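Local coordinates for protein Pcdhgc3 (Mus musculus, PDB 4ZI8) that probably mediates calcium-dependent cell adhesion through extracellular cadherin repeats, three of them held here, and may help establish and maintain specific neuronal connections in the brain, at residues L159-F170 with R196-L207; A227-N235 with I312-E322. One frame throughout, in Å; residues are numbered along the deposited sequence.

The two contacts follow one another along the chain. Contact 1 lies in one cadherin repeat; contact 2 joins the linker into the next repeat to a late strand and loop of that repeat. Their centres lie 34 Å apart, and their nearest atoms about 8 Å. Three calcium ions sit at the junction between these repeats. A227, N228, D229, N230 and D316 of contact 2 bind them. Contact 1 binds none, but it reaches toward the same junction: the side chain of R196 is about 7 Å from a bound calcium and about 4 Å from that of D193, another calcium ligand. At its other end the side chain of L159 is about 4 Å from that of D151, a calcium ligand of the preceding junction.

Contact 1 (L159-F170 with R196-L207); sequences LQTYELSHNEYF and REPSVQLVLTAL
Y169 meets E197 at the edge of its ring. Y169 OH donates to E197 OE1 at 2.7 Å, on the anti side of the carboxylate. The ring and carboxylate planes are 53° apart. E168 comes from the opposite direction to R196, and in a salt bridge E168 OE1 takes R196 NH2 at 2.7 Å on its syn lone pair. The two flat groups are turned 75° to each other. R190 holds the other oxygen, E168 OE2. A water joins E168 OE1 to E197 OE1, which probably eases the closeness of the two carboxylates. With CG anti to the carbonyl carbon (chi1 -49°), L202 sends CD2 to N167 CB at 3.5 Å and CD1 to F170 CD2. Y162 slants across L204, and Y162 CE2 meets A206 CB at 3.7 Å. On the other face of the sheet, L207 CD1 packs on E163 CG at 3.6 Å. S165 OG accepts V203 N at 2.9 Å where the regular pairing ends. L207 O takes both Q160 N and T161 N, forming a classic beta bulge. This is an antiparallel strand pair of a cadherin repeat, with 159-164 at the edge of its sheet.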
loop_
_atom_site.group_PDB
_atom_site.type_symbol
_atom_site.label_atom_id
_atom_site.label_comp_id
_atom_site.label_asym_id
_atom_site.label_seq_id
_atom_site.Cartn_x
_atom_site.Cartn_y
_atom_site.Cartn_z
ATOM N N LEU B 159 -12.733 6.258 -27.220
ATOM C CA LEU B 159 -11.436 6.084 -26.541
ATOM C C LEU B 159 -10.679 4.898 -27.120
ATOM O O LEU B 159 -11.234 3.798 -27.215
ATOM C CB LEU B 159 -11.654 5.897 -25.035
ATOM C CG LEU B 159 -10.369 5.783 -24.180
ATOM C CD1 LEU B 159 -9.534 7.032 -24.279
ATOM C CD2 LEU B 159 -10.720 5.553 -22.738
ATOM N N GLN B 160 -9.432 5.122 -27.537
ATOM C CA GLN B 160 -8.608 4.045 -28.070
ATOM C C GLN B 160 -7.401 3.688 -27.182
ATOM O O GLN B 160 -7.027 2.511 -27.069
ATOM C CB GLN B 160 -8.098 4.408 -29.464
ATOM C CG GLN B 160 -9.243 4.541 -30.495
ATOM C CD GLN B 160 -10.187 3.351 -30.527
ATOM O OE1 GLN B 160 -9.754 2.194 -30.543
ATOM N NE2 GLN B 160 -11.496 3.630 -30.537
ATOM N N THR B 161 -6.759 4.686 -26.592
ATOM C CA THR B 161 -5.570 4.354 -25.828
ATOM C C THR B 161 -5.205 5.446 -24.851
ATOM O O THR B 161 -5.886 6.476 -24.787
ATOM C CB THR B 161 -4.383 4.050 -26.757
ATOM O OG1 THR B 161 -3.387 3.338 -26.005
ATOM C CG2 THR B 161 -3.783 5.320 -27.343
ATOM N N TYR B 162 -4.165 5.178 -24.055
ATOM C CA TYR B 162 -3.642 6.124 -23.077
ATOM C C TYR B 162 -2.148 6.207 -23.244
ATOM O O TYR B 162 -1.519 5.224 -23.656
ATOM C CB TYR B 162 -3.940 5.686 -21.643
ATOM C CG TYR B 162 -5.388 5.676 -21.176
ATOM C CD1 TYR B 162 -6.157 4.525 -21.291
ATOM C CD2 TYR B 162 -5.949 6.788 -20.544
ATOM C CE1 TYR B 162 -7.471 4.482 -20.835
ATOM C CE2 TYR B 162 -7.258 6.752 -20.062
ATOM C CZ TYR B 162 -8.014 5.592 -20.218
ATOM O OH TYR B 162 -9.306 5.522 -19.761
ATOM N N GLU B 163 -1.576 7.368 -22.940
ATOM C CA GLU B 163 -0.139 7.522 -22.933
ATOM C C GLU B 163 0.246 8.174 -21.626
ATOM O O GLU B 163 -0.557 8.896 -21.018
ATOM C CB GLU B 163 0.347 8.356 -24.109
ATOM C CG GLU B 163 0.040 7.708 -25.419
ATOM C CD GLU B 163 0.586 8.464 -26.598
ATOM O OE1 GLU B 163 0.893 9.668 -26.451
ATOM O OE2 GLU B 163 0.725 7.847 -27.673
ATOM N N LEU B 164 1.477 7.913 -21.202
ATOM C CA LEU B 164 1.982 8.432 -19.946
ATOM C C LEU B 164 3.230 9.258 -20.208
ATOM O O LEU B 164 4.071 8.896 -21.025
ATOM C CB LEU B 164 2.271 7.292 -18.973
ATOM C CG LEU B 164 2.709 7.701 -17.568
ATOM C CD1 LEU B 164 1.551 8.366 -16.800
ATOM C CD2 LEU B 164 3.291 6.477 -16.823
ATOM N N SER B 165 3.333 10.397 -19.533
ATOM C CA SER B 165 4.515 11.223 -19.646
ATOM C C SER B 165 5.803 10.452 -19.312
ATOM O O SER B 165 5.826 9.551 -18.469
ATOM C CB SER B 165 4.385 12.426 -18.712
ATOM O OG SER B 165 4.098 11.958 -17.409
ATOM N N HIS B 166 6.877 10.847 -19.969
ATOM C CA HIS B 166 8.172 10.253 -19.774
ATOM C C HIS B 166 8.614 10.434 -18.320
ATOM O O HIS B 166 8.623 11.543 -17.797
ATOM C CB HIS B 166 9.160 10.893 -20.735
ATOM C CG HIS B 166 10.548 10.359 -20.629
ATOM N ND1 HIS B 166 10.884 9.080 -21.020
ATOM C CD2 HIS B 166 11.696 10.936 -20.194
ATOM C CE1 HIS B 166 12.179 8.891 -20.822
ATOM N NE2 HIS B 166 12.695 10.004 -20.326
ATOM N N ASN B 167 8.965 9.340 -17.664
ATOM C CA ASN B 167 9.346 9.394 -16.257
ATOM C C ASN B 167 10.249 8.218 -15.946
ATOM O O ASN B 167 10.346 7.286 -16.733
ATOM C CB ASN B 167 8.110 9.381 -15.359
ATOM C CG ASN B 167 7.507 8.003 -15.224
ATOM O OD1 ASN B 167 7.788 7.279 -14.262
ATOM N ND2 ASN B 167 6.690 7.616 -16.198
ATOM N N GLU B 168 10.905 8.223 -14.799
ATOM C CA GLU B 168 11.896 7.177 -14.578
ATOM C C GLU B 168 11.422 6.029 -13.688
ATOM O O GLU B 168 12.194 5.101 -13.454
ATOM C CB GLU B 168 13.185 7.778 -14.007
ATOM C CG GLU B 168 13.124 8.144 -12.572
ATOM C CD GLU B 168 14.488 8.602 -12.017
ATOM O OE1 GLU B 168 14.690 9.829 -11.859
ATOM O OE2 GLU B 168 15.351 7.734 -11.740
ATOM N N TYR B 169 10.175 6.050 -13.219
ATOM C CA TYR B 169 9.721 5.038 -12.259
ATOM C C TYR B 169 8.607 4.109 -12.731
ATOM O O TYR B 169 8.529 2.947 -12.288
ATOM C CB TYR B 169 9.221 5.702 -10.981
ATOM C CG TYR B 169 10.219 6.626 -10.317
ATOM C CD1 TYR B 169 11.257 6.126 -9.529
ATOM C CD2 TYR B 169 10.107 7.996 -10.474
ATOM C CE1 TYR B 169 12.153 6.977 -8.928
ATOM C CE2 TYR B 169 10.991 8.847 -9.884
ATOM C CZ TYR B 169 12.011 8.344 -9.115
ATOM O OH TYR B 169 12.881 9.236 -8.542
ATOM N N PHE B 170 7.727 4.636 -13.578
ATOM C CA PHE B 170 6.470 3.970 -13.926
ATOM C C PHE B 170 6.321 3.696 -15.423
ATOM O O PHE B 170 6.542 4.584 -16.262
ATOM C CB PHE B 170 5.286 4.825 -13.485
ATOM C CG PHE B 170 5.192 5.056 -12.000
ATOM C CD1 PHE B 170 4.647 4.093 -11.169
ATOM C CD2 PHE B 170 5.599 6.254 -11.448
ATOM C CE1 PHE B 170 4.535 4.304 -9.822
ATOM C CE2 PHE B 170 5.504 6.468 -10.096
ATOM C CZ PHE B 170 4.958 5.494 -9.280
ATOM N N ARG B 196 15.590 10.792 -2.386
ATOM C CA ARG B 196 16.090 11.380 -3.614
ATOM C C ARG B 196 15.008 12.231 -4.305
ATOM O O ARG B 196 15.247 13.370 -4.678
ATOM C CB ARG B 196 16.616 10.273 -4.529
ATOM C CG ARG B 196 16.893 10.700 -5.970
ATOM C CD ARG B 196 17.351 9.510 -6.827
ATOM N NE ARG B 196 17.572 9.882 -8.227
ATOM C CZ ARG B 196 16.724 9.623 -9.224
ATOM N NH1 ARG B 196 15.589 8.974 -8.985
ATOM N NH2 ARG B 196 17.014 10.005 -10.466
ATOM N N GLU B 197 13.807 11.687 -4.450
ATOM C CA GLU B 197 12.711 12.427 -5.033
ATOM C C GLU B 197 11.426 12.128 -4.255
ATOM O O GLU B 197 10.830 11.070 -4.438
ATOM C CB GLU B 197 12.560 12.066 -6.520
ATOM C CG GLU B 197 11.777 13.084 -7.325
ATOM C CD GLU B 197 11.647 12.715 -8.805
ATOM O OE1 GLU B 197 12.292 11.734 -9.241
ATOM O OE2 GLU B 197 10.888 13.416 -9.530
ATOM N N PRO B 198 11.004 13.051 -3.375
ATOM C CA PRO B 198 9.865 12.771 -2.500
ATOM C C PRO B 198 8.508 12.968 -3.160
ATOM O O PRO B 198 7.475 12.662 -2.557
ATOM C CB PRO B 198 10.051 13.775 -1.355
ATOM C CG PRO B 198 10.782 14.896 -1.954
ATOM C CD PRO B 198 11.699 14.290 -2.980
ATOM N N SER B 199 8.495 13.397 -4.394
ATOM C CA SER B 199 7.242 13.517 -5.112
ATOM C C SER B 199 7.524 13.384 -6.581
ATOM O O SER B 199 8.585 13.693 -7.031
ATOM C CB SER B 199 6.533 14.816 -4.788
ATOM O OG SER B 199 7.205 15.866 -5.367
ATOM N N VAL B 200 6.542 12.903 -7.297
ATOM C CA VAL B 200 6.671 12.724 -8.700
ATOM C C VAL B 200 5.417 13.225 -9.382
ATOM O O VAL B 200 4.347 12.981 -8.941
ATOM C CB VAL B 200 6.834 11.257 -9.048
ATOM C CG1 VAL B 200 7.047 11.090 -10.511
ATOM C CG2 VAL B 200 7.978 10.671 -8.288
ATOM N N GLN B 201 5.594 13.926 -10.471
ATOM C CA GLN B 201 4.472 14.456 -11.204
ATOM C C GLN B 201 4.372 13.797 -12.566
ATOM O O GLN B 201 5.318 13.745 -13.271
ATOM C CB GLN B 201 4.620 15.969 -11.313
ATOM C CG GLN B 201 4.576 16.676 -9.956
ATOM C CD GLN B 201 5.890 16.623 -9.137
ATOM O OE1 GLN B 201 6.978 16.729 -9.664
ATOM N NE2 GLN B 201 5.760 16.494 -7.841
ATOM N N LEU B 202 3.211 13.285 -12.899
ATOM C CA LEU B 202 3.000 12.646 -14.175
ATOM C C LEU B 202 1.773 13.196 -14.881
ATOM O O LEU B 202 0.968 13.814 -14.282
ATOM C CB LEU B 202 2.772 11.162 -13.998
ATOM C CG LEU B 202 3.705 10.342 -13.158
ATOM C CD1 LEU B 202 3.124 9.007 -12.823
ATOM C CD2 LEU B 202 4.994 10.168 -13.897
ATOM N N VAL B 203 1.670 12.921 -16.168
ATOM C CA VAL B 203 0.505 13.282 -16.930
ATOM C C VAL B 203 0.026 12.062 -17.715
ATOM O O VAL B 203 0.763 11.500 -18.459
ATOM C CB VAL B 203 0.706 14.445 -17.914
ATOM C CG1 VAL B 203 -0.582 14.759 -18.631
ATOM C CG2 VAL B 203 1.178 15.680 -17.197
ATOM N N LEU B 204 -1.213 11.673 -17.487
ATOM C CA LEU B 204 -1.890 10.636 -18.246
ATOM C C LEU B 204 -2.712 11.299 -19.354
ATOM O O LEU B 204 -3.533 12.187 -19.085
ATOM C CB LEU B 204 -2.814 9.805 -17.356
ATOM C CG LEU B 204 -3.648 8.681 -17.987
ATOM C CD1 LEU B 204 -2.757 7.572 -18.430
ATOM C CD2 LEU B 204 -4.750 8.176 -17.035
ATOM N N THR B 205 -2.475 10.867 -20.581
ATOM C CA THR B 205 -3.209 11.367 -21.745
ATOM C C THR B 205 -4.155 10.298 -22.280
ATOM O O THR B 205 -3.728 9.184 -22.548
ATOM C CB THR B 205 -2.255 11.800 -22.835
ATOM O OG1 THR B 205 -1.491 12.902 -22.355
ATOM C CG2 THR B 205 -3.017 12.230 -24.089
ATOM N N ALA B 206 -5.441 10.619 -22.393
ATOM C CA ALA B 206 -6.373 9.710 -23.057
ATOM C C ALA B 206 -6.577 10.167 -24.498
ATOM O O ALA B 206 -6.726 11.368 -24.733
ATOM C CB ALA B 206 -7.675 9.678 -22.336
ATOM N N LEU B 207 -6.537 9.227 -25.447
ATOM C CA LEU B 207 -6.678 9.548 -26.877
ATOM C C LEU B 207 -7.775 8.726 -27.552
ATOM O O LEU B 207 -7.916 7.525 -27.303
ATOM C CB LEU B 207 -5.376 9.293 -27.622
ATOM C CG LEU B 207 -4.162 10.070 -27.122
ATOM C CD1 LEU B 207 -3.017 9.085 -26.823
ATOM C CD2 LEU B 207 -3.719 11.097 -28.143
HETATM O O HOH W 1 0.907 12.017 -21.121
HETATM O O HOH W 2 6.279 12.665 -16.117
HETATM O O HOH W 3 12.390 11.343 -11.701
#

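Contact 2 (A227-N235 with I312-E322); sequences ANDNAPAFN and IQAKDKGANPE. With CA (calcium ion), chain Q; CA (calcium ion), chain S; CA (calcium ion), chain R.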
loop_
_atom_site.group_PDB
_atom_site.type_symbol
_atom_site.label_atom_id
_atom_site.label_comp_id
_atom_site.label_asym_id
_atom_site.label_seq_id
_atom_site.Cartn_x
_atom_site.Cartn_y
_atom_site.Cartn_z
ATOM N N ALA B 227 9.995 5.585 3.998
ATOM C CA ALA B 227 10.152 4.386 4.799
ATOM C C ALA B 227 11.463 4.508 5.558
ATOM O O ALA B 227 12.346 5.282 5.159
ATOM C CB ALA B 227 10.148 3.160 3.942
ATOM N N ASN B 228 11.583 3.756 6.648
ATOM C CA ASN B 228 12.786 3.772 7.467
ATOM C C ASN B 228 13.854 2.916 6.818
ATOM O O ASN B 228 14.155 1.823 7.290
ATOM C CB ASN B 228 12.474 3.259 8.869
ATOM C CG ASN B 228 13.570 3.564 9.874
ATOM O OD1 ASN B 228 14.348 4.514 9.730
ATOM N ND2 ASN B 228 13.602 2.775 10.942
ATOM N N ASP B 229 14.415 3.390 5.716
ATOM C CA ASP B 229 15.431 2.600 5.045
ATOM C C ASP B 229 16.799 3.205 5.220
ATOM O O ASP B 229 17.699 2.933 4.428
ATOM C CB ASP B 229 15.099 2.417 3.548
ATOM C CG ASP B 229 14.820 3.733 2.819
ATOM O OD1 ASP B 229 14.771 4.786 3.465
ATOM O OD2 ASP B 229 14.616 3.717 1.584
ATOM N N ASN B 230 16.974 4.008 6.267
ATOM C CA ASN B 230 18.309 4.471 6.625
ATOM C C ASN B 230 18.607 4.360 8.110
ATOM O O ASN B 230 17.794 4.755 8.938
ATOM C CB ASN B 230 18.509 5.916 6.185
ATOM C CG ASN B 230 18.576 6.047 4.697
ATOM O OD1 ASN B 230 19.626 5.836 4.086
ATOM N ND2 ASN B 230 17.454 6.399 4.096
ATOM N N ALA B 231 19.776 3.818 8.442
ATOM C CA ALA B 231 20.218 3.740 9.836
ATOM C C ALA B 231 20.900 5.028 10.193
ATOM O O ALA B 231 21.483 5.674 9.317
ATOM C CB ALA B 231 21.167 2.589 10.033
ATOM N N PRO B 232 20.835 5.406 11.470
ATOM C CA PRO B 232 21.640 6.517 11.985
ATOM C C PRO B 232 23.109 6.257 11.709
ATOM O O PRO B 232 23.508 5.106 11.568
ATOM C CB PRO B 232 21.342 6.499 13.475
ATOM C CG PRO B 232 19.970 5.931 13.544
ATOM C CD PRO B 232 19.937 4.867 12.503
ATOM N N ALA B 233 23.897 7.318 11.609
ATOM C CA ALA B 233 25.337 7.184 11.427
ATOM C C ALA B 233 26.041 8.213 12.284
ATOM O O ALA B 233 25.796 9.407 12.120
ATOM C CB ALA B 233 25.721 7.361 9.964
ATOM N N PHE B 234 26.915 7.763 13.178
ATOM C CA PHE B 234 27.682 8.696 13.999
ATOM C C PHE B 234 28.671 9.502 13.177
ATOM O O PHE B 234 29.222 9.005 12.204
ATOM C CB PHE B 234 28.401 7.942 15.131
ATOM C CG PHE B 234 27.518 7.703 16.320
ATOM C CD1 PHE B 234 27.294 8.717 17.243
ATOM C CD2 PHE B 234 26.871 6.493 16.489
ATOM C CE1 PHE B 234 26.465 8.523 18.312
ATOM C CE2 PHE B 234 26.035 6.289 17.581
ATOM C CZ PHE B 234 25.830 7.301 18.484
ATOM N N ASN B 235 28.854 10.765 13.551
ATOM C CA ASN B 235 29.854 11.620 12.934
ATOM C C ASN B 235 31.240 11.034 13.073
ATOM O O ASN B 235 32.062 11.132 12.167
ATOM C CB ASN B 235 29.813 13.017 13.542
ATOM C CG ASN B 235 28.811 13.917 12.844
ATOM O OD1 ASN B 235 27.827 13.443 12.272
ATOM N ND2 ASN B 235 29.064 15.220 12.868
ATOM N N ILE B 312 27.909 3.979 23.175
ATOM C CA ILE B 312 26.660 4.702 23.087
ATOM C C ILE B 312 25.959 4.265 21.793
ATOM O O ILE B 312 26.602 4.009 20.777
ATOM C CB ILE B 312 26.901 6.209 23.138
ATOM C CG1 ILE B 312 27.439 6.591 24.538
ATOM C CG2 ILE B 312 25.622 6.993 22.805
ATOM C CD1 ILE B 312 27.697 8.066 24.714
ATOM N N GLN B 313 24.644 4.155 21.852
ATOM C CA GLN B 313 23.902 3.648 20.731
ATOM C C GLN B 313 22.999 4.762 20.247
ATOM O O GLN B 313 22.478 5.524 21.066
ATOM C CB GLN B 313 23.116 2.419 21.152
ATOM C CG GLN B 313 22.049 2.010 20.182
ATOM C CD GLN B 313 21.204 0.883 20.732
ATOM O OE1 GLN B 313 21.519 -0.288 20.532
ATOM N NE2 GLN B 313 20.134 1.232 21.442
ATOM N N ALA B 314 22.854 4.900 18.932
ATOM C CA ALA B 314 21.858 5.806 18.360
ATOM C C ALA B 314 20.825 4.978 17.592
ATOM O O ALA B 314 21.220 4.176 16.746
ATOM C CB ALA B 314 22.516 6.827 17.418
ATOM N N LYS B 315 19.536 5.148 17.899
ATOM C CA LYS B 315 18.465 4.464 17.179
ATOM C C LYS B 315 17.399 5.481 16.813
ATOM O O LYS B 315 17.154 6.427 17.574
ATOM C CB LYS B 315 17.856 3.323 18.012
ATOM C CG LYS B 315 18.610 1.979 17.887
ATOM C CD LYS B 315 17.735 0.760 18.194
ATOM C CE LYS B 315 18.470 -0.558 17.848
ATOM N NZ LYS B 315 17.798 -1.819 18.318
ATOM N N ASP B 316 16.781 5.311 15.651
ATOM C CA ASP B 316 15.730 6.244 15.256
ATOM C C ASP B 316 14.422 5.768 15.871
ATOM O O ASP B 316 14.406 4.746 16.564
ATOM C CB ASP B 316 15.621 6.401 13.726
ATOM C CG ASP B 316 15.424 5.092 13.000
ATOM O OD1 ASP B 316 14.521 4.314 13.379
ATOM O OD2 ASP B 316 16.183 4.835 12.037
ATOM N N LYS B 317 13.335 6.508 15.635
ATOM C CA LYS B 317 12.021 6.133 16.159
ATOM C C LYS B 317 11.129 5.481 15.095
ATOM O O LYS B 317 9.907 5.476 15.222
ATOM C CB LYS B 317 11.321 7.363 16.740
ATOM C CG LYS B 317 12.083 8.017 17.890
ATOM C CD LYS B 317 11.372 9.261 18.384
ATOM C CE LYS B 317 12.066 9.846 19.593
ATOM N NZ LYS B 317 11.292 10.896 20.348
ATOM N N GLY B 318 11.740 4.935 14.046
ATOM C CA GLY B 318 10.989 4.315 12.973
ATOM C C GLY B 318 10.890 2.805 13.106
ATOM O O GLY B 318 11.411 2.231 14.066
ATOM N N ALA B 319 10.245 2.164 12.131
ATOM C CA ALA B 319 10.058 0.725 12.134
ATOM C C ALA B 319 11.376 0.024 11.874
ATOM O O ALA B 319 12.191 0.510 11.086
ATOM C CB ALA B 319 9.028 0.312 11.088
ATOM N N ASN B 320 11.576 -1.116 12.541
ATOM C CA ASN B 320 12.779 -1.916 12.365
ATOM C C ASN B 320 14.048 -1.090 12.469
ATOM O O ASN B 320 14.876 -1.106 11.553
ATOM C CB ASN B 320 12.745 -2.634 11.011
ATOM C CG ASN B 320 13.822 -3.709 10.892
ATOM O OD1 ASN B 320 14.308 -4.227 11.896
ATOM N ND2 ASN B 320 14.204 -4.037 9.656
ATOM N N PRO B 321 14.213 -0.362 13.578
ATOM C CA PRO B 321 15.399 0.502 13.654
ATOM C C PRO B 321 16.725 -0.270 13.627
ATOM O O PRO B 321 16.856 -1.351 14.210
ATOM C CB PRO B 321 15.213 1.227 14.975
ATOM C CG PRO B 321 14.294 0.370 15.767
ATOM C CD PRO B 321 13.388 -0.295 14.797
ATOM N N GLU B 322 17.700 0.274 12.905
ATOM C CA GLU B 322 19.050 -0.281 12.933
ATOM C C GLU B 322 19.860 0.666 13.801
ATOM O O GLU B 322 19.848 1.868 13.582
ATOM C CB GLU B 322 19.658 -0.419 11.521
ATOM C CG GLU B 322 21.191 -0.669 11.529
ATOM C CD GLU B 322 21.784 -1.105 10.172
ATOM O OE1 GLU B 322 21.043 -1.437 9.210
ATOM O OE2 GLU B 322 23.024 -1.135 10.074
HETATM CA CA CA Q . 13.558 6.684 3.807
HETATM CA CA CA S . 16.158 5.987 9.936
HETATM CA CA CA R . 15.097 5.591 0.314
HETATM O O HOH W 4 15.462 0.307 8.984
HETATM O O HOH W 5 17.447 5.629 0.990
HETATM O O HOH W 6 15.664 4.122 -1.283
#
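N228 and D316 approach from opposite directions and share one calcium ion. N228 OD1 binds it at 2.3 Å and D316 OD2 at 2.4 Å; N230 O is a third ligand. CG of N228 is anti to its backbone N (chi1 -166°), which carries the amide across to the loop at D316-A319. There N228 ND2 donates to A319 O at 2.7 Å, with the acceptor close to the amide plane. N228 ND2 also gives D316 OD1 a more bent bond of 3.0 Å. CG of D316 sits between its backbone N and carbonyl carbon (chi1 55°). In this position D316 OD1 also accepts G318 N, closing an Asx turn, and both donors come from the same face of the carboxylate. P232 fits between A314-D316 and E322. P232 CD lies 3.2 Å from E322 O, and P232 CB meets A314 CB at 4.1 Å. With an alanine here CG and CD are gone, and a gap is likely to open beside E322 O and D316. F234 CZ reaches A314 CB at 3.5 Å. Calcium ligands D260, D262 and N266 complete the shared site. N320 OD1 bonds R177 of the second subunit. F234 packs between strands 252-259, 269-273 and 324-333, and A314 pairs with A324 of the last.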